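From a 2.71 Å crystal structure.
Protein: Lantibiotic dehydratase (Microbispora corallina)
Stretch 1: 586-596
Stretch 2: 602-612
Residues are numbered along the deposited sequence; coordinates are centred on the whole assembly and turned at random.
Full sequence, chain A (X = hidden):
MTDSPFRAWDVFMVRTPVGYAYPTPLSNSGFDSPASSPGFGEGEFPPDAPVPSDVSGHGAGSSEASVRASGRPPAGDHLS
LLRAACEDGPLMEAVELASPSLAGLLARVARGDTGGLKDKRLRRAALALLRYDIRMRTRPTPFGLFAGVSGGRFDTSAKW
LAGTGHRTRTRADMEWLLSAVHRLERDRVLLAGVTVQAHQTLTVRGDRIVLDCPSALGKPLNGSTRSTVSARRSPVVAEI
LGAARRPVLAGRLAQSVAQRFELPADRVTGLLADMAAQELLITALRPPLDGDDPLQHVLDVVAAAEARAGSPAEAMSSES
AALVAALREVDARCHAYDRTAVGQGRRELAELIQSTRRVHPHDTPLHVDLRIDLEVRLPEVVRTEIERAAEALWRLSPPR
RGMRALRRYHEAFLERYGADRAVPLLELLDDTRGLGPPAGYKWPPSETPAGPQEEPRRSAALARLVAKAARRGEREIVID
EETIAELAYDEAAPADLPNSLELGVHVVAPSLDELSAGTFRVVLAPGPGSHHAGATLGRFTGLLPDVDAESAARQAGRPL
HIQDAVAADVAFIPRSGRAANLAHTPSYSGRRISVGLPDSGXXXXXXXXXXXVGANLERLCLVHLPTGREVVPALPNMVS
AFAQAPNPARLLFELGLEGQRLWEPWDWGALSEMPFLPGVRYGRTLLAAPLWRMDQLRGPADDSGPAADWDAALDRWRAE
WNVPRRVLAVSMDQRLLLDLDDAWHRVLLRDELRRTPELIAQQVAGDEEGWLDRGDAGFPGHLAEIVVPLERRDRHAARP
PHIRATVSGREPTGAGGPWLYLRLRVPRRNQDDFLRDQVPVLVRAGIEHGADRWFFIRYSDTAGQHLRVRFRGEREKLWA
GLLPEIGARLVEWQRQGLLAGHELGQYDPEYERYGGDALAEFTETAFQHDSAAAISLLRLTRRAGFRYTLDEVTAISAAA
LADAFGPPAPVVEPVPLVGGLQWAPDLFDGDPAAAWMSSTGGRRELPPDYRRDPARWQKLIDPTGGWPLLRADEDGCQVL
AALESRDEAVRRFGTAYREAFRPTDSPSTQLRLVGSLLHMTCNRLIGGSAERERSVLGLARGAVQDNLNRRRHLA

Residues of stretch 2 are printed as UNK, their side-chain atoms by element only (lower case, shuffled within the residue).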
# COMPACT_ATOMS: atom_id res chain seq x y z
N PRO A 586 5.98 -1.22 40.40
CA PRO A 586 6.40 0.05 41.00
C PRO A 586 7.11 0.98 40.04
O PRO A 586 7.73 0.56 39.06
CB PRO A 586 7.35 -0.39 42.12
CG PRO A 586 7.92 -1.68 41.63
CD PRO A 586 6.86 -2.34 40.78
N SER A 587 7.08 2.26 40.37
CA SER A 587 7.76 3.26 39.59
C SER A 587 8.96 3.75 40.38
O SER A 587 8.83 4.08 41.57
CB SER A 587 6.80 4.41 39.30
OG SER A 587 7.48 5.59 38.98
N TYR A 588 10.13 3.78 39.73
CA TYR A 588 11.39 4.12 40.39
C TYR A 588 12.09 5.29 39.73
O TYR A 588 13.16 5.72 40.19
CB TYR A 588 12.34 2.93 40.42
CG TYR A 588 11.87 1.77 41.27
CD1 TYR A 588 11.54 1.96 42.63
CD2 TYR A 588 11.77 0.49 40.74
CE1 TYR A 588 11.09 0.89 43.42
CE2 TYR A 588 11.34 -0.58 41.52
CZ TYR A 588 11.00 -0.38 42.86
OH TYR A 588 10.59 -1.44 43.64
N SER A 589 11.56 5.78 38.63
CA SER A 589 12.07 7.03 38.09
C SER A 589 11.62 8.09 39.10
O SER A 589 10.81 7.82 40.00
CB SER A 589 11.49 7.28 36.70
OG SER A 589 11.62 6.11 35.88
N GLY A 590 12.11 9.31 38.98
CA GLY A 590 11.57 10.34 39.85
C GLY A 590 10.06 10.63 39.75
O GLY A 590 9.49 11.26 40.65
N ARG A 591 9.44 10.22 38.65
CA ARG A 591 8.10 10.71 38.27
C ARG A 591 7.16 9.64 37.77
O ARG A 591 7.58 8.61 37.20
CB ARG A 591 8.22 11.75 37.16
CG ARG A 591 9.14 12.91 37.48
CD ARG A 591 8.47 13.89 38.41
NE ARG A 591 9.35 15.01 38.67
CZ ARG A 591 10.19 15.05 39.70
NH1 ARG A 591 10.22 14.01 40.54
NH2 ARG A 591 10.99 16.10 39.89
N ARG A 592 5.88 9.91 37.93
CA ARG A 592 4.85 9.05 37.37
C ARG A 592 3.81 9.84 36.61
O ARG A 592 3.39 10.92 37.06
CB ARG A 592 4.21 8.20 38.46
CG ARG A 592 2.84 7.68 38.13
CD ARG A 592 2.37 6.76 39.23
NE ARG A 592 0.92 6.64 39.19
CZ ARG A 592 0.26 5.50 39.36
NH1 ARG A 592 0.90 4.36 39.56
NH2 ARG A 592 -1.06 5.52 39.31
N ILE A 593 3.42 9.31 35.45
CA ILE A 593 2.33 9.88 34.65
C ILE A 593 1.14 8.94 34.74
O ILE A 593 1.11 7.88 34.13
CB ILE A 593 2.76 10.02 33.17
CG1 ILE A 593 4.09 10.76 33.06
CG2 ILE A 593 1.69 10.73 32.36
CD1 ILE A 593 4.81 10.59 31.75
N SER A 594 0.16 9.34 35.52
CA SER A 594 -1.03 8.52 35.67
C SER A 594 -1.94 8.83 34.51
O SER A 594 -2.20 10.00 34.23
CB SER A 594 -1.74 8.85 36.98
OG SER A 594 -0.83 8.88 38.06
N VAL A 595 -2.41 7.78 33.84
CA VAL A 595 -3.39 7.92 32.78
C VAL A 595 -4.60 7.03 33.04
O VAL A 595 -4.52 5.82 32.89
CB VAL A 595 -2.82 7.51 31.44
CG1 VAL A 595 -3.81 7.81 30.35
CG2 VAL A 595 -1.51 8.23 31.20
N GLY A 596 -5.71 7.63 33.46
CA GLY A 596 -6.91 6.85 33.73
C GLY A 596 -6.90 6.18 35.10
O GLY A 596 -7.71 5.29 35.34
N UNK A 602 3.23 7.05 46.16
CA UNK A 602 4.63 6.59 46.08
C UNK A 602 5.48 7.25 45.02
O UNK A 602 6.61 6.84 44.82
c UNK A 602 4.68 5.09 45.84
c UNK A 602 3.12 1.46 48.29
n UNK A 602 2.81 2.18 47.23
n UNK A 602 4.40 1.33 48.64
c UNK A 602 3.94 4.28 46.87
c UNK A 602 3.80 2.87 46.41
n UNK A 602 2.17 0.88 49.01
N UNK A 603 4.93 8.20 44.27
CA UNK A 603 5.70 8.80 43.17
C UNK A 603 5.20 10.18 42.82
O UNK A 603 4.00 10.39 42.73
c UNK A 603 5.66 7.89 41.93
N UNK A 604 6.12 11.12 42.64
CA UNK A 604 5.72 12.48 42.29
C UNK A 604 5.09 12.48 40.91
O UNK A 604 5.70 12.03 39.92
c UNK A 604 7.75 15.79 42.33
c UNK A 604 6.55 14.87 42.19
n UNK A 604 7.79 16.82 41.51
c UNK A 604 6.91 13.42 42.34
o UNK A 604 8.62 15.57 43.17
N UNK A 605 3.85 12.96 40.84
CA UNK A 605 3.07 12.95 39.61
C UNK A 605 3.60 13.96 38.61
O UNK A 605 3.84 15.12 38.97
o UNK A 605 0.18 12.02 36.83
o UNK A 605 0.43 10.99 38.73
c UNK A 605 0.69 13.34 38.73
c UNK A 605 0.41 12.03 38.05
c UNK A 605 1.60 13.21 39.93
N UNK A 606 3.83 13.53 37.36
CA UNK A 606 4.11 14.51 36.30
C UNK A 606 2.91 14.58 35.35
O UNK A 606 2.72 13.72 34.50
c UNK A 606 5.51 14.31 35.60
c UNK A 606 6.91 14.98 33.66
c UNK A 606 5.79 15.38 34.55
c UNK A 606 5.66 12.95 35.03
N UNK A 607 2.08 15.62 35.52
CA UNK A 607 0.72 15.58 35.01
C UNK A 607 0.69 15.57 33.49
O UNK A 607 1.40 16.32 32.82
c UNK A 607 0.10 16.89 35.54
c UNK A 607 2.43 16.98 35.98
c UNK A 607 1.11 17.47 36.49
N UNK A 608 -0.17 14.71 32.96
CA UNK A 608 -0.34 14.56 31.52
C UNK A 608 -0.54 15.89 30.77
O UNK A 608 0.06 16.10 29.72
c UNK A 608 -2.81 12.07 30.01
c UNK A 608 -0.55 12.75 29.26
c UNK A 608 -1.85 13.21 29.88
c UNK A 608 -1.52 13.62 31.28
N UNK A 609 -1.36 16.79 31.31
CA UNK A 609 -1.68 18.02 30.59
C UNK A 609 -0.52 19.00 30.55
O UNK A 609 -0.66 20.07 29.99
o UNK A 609 -3.96 19.26 33.20
o UNK A 609 -1.76 19.32 33.16
c UNK A 609 -2.95 18.70 31.11
c UNK A 609 -2.87 19.12 32.59
N UNK A 610 0.61 18.63 31.15
CA UNK A 610 1.79 19.48 31.09
C UNK A 610 2.73 19.04 29.98
O UNK A 610 3.79 19.64 29.78
c UNK A 610 2.54 19.48 32.41
c UNK A 610 1.76 19.99 33.59
o UNK A 610 2.07 20.43 35.94
c UNK A 610 2.64 20.13 34.86
o UNK A 610 3.89 19.93 34.76
N UNK A 611 2.34 17.99 29.26
CA UNK A 611 3.20 17.38 28.27
C UNK A 611 2.92 17.84 26.83
O UNK A 611 1.79 18.06 26.46
c UNK A 611 3.57 13.83 29.88
c UNK A 611 3.12 15.86 28.40
c UNK A 611 3.60 15.36 29.77
c UNK A 611 5.01 15.91 30.02
N UNK A 612 3.97 17.98 26.03
CA UNK A 612 3.86 18.37 24.64
C UNK A 612 4.72 17.50 23.73
O UNK A 612 5.54 16.70 24.19
O HOH W 1 6.86 4.08 43.60
O HOH W 2 -1.33 12.72 34.59

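Position 602 carries three carbons, a nitrogen, then a carbon bearing two more nitrogens: a guanidinium, hence Arg602. Its side chain makes no contact with stretch 1, the nearest approach being Arg602 CB to Ser587 O at 6.0 Å, but a water donates to both Ser587 O (2.8 Å) and Arg602 O (3.0 Å), joining the backbones. Position 603 has one side-chain carbon, so it is Ala603; its CB points toward stretch 1 and lies 3.8 Å from Arg592 CB.

Position 604 has three carbons, the last bonded to two further atoms, an oxygen and a nitrogen: an amide, Gln604. Its OE1 lies over one face of the Arg591 guanidinium, 3.5 Å from Arg591 NH1, but the angle is too poor for a hydrogen bond; NH1 instead donates to Gly590 O (2.8 Å). The backbone is better engaged, Arg592 N donating to Gln604 O at 2.9 Å and 156°.

At 605, three carbons end in two oxygens, an unbranched carboxylate one carbon longer than aspartate: Glu605. Chi2 is p, and the end of the chain comes nearer to stretch 1 than its CB direction suggests. Ser594 N donates to Glu605 OE2 (3.0 Å, 173°) and Ser594 OG to Glu605 OE1 (2.5 Å), so one carboxylate receives both groups of a single serine. Arg592 NE donates to Ser594 OG (3.1 Å); at 4.4 Å from Glu605 OE1, it is too far for a salt bridge.

Position 606 has four carbons forked at the first, one arm two carbons long: Ile606. Its CG2 packs 3.3 Å from Ile593 CG1, and its N donates to Arg592 O (2.7 Å, 164°). Three carbons close a ring onto the backbone N at 607, giving Pro607, whose CB points away.

Position 608 has four carbons forked at the second: Leu608. Its CD1 lies 4.3 Å from Ile593 CG2 and its CD2 4.2 Å from Val595 CG2. Position 609, two carbons ending in two oxygens, is Asp609; 610, with three carbons and the same ending, is Glu610. Both are out of reach of stretch 1. Another fork at the second of four carbons makes 611 Leu611, its CD1 3.9 Å from Ile593 CD1. Position 612 lacks side-chain atoms: Gly612.

The contact buries 621 Å². Arg592 pairs in parallel with Glu605 (CA-CA 4.8 Å), its N and O bonding to the residues flanking that glutamate. Where the backbone pairing gives way, the Glu605 carboxylate continues the connection by capturing Ser594, while Ile593 packs against Ile606, Leu608 and Leu611.

Stretch 2 (602-612) RAQEIPLDELG
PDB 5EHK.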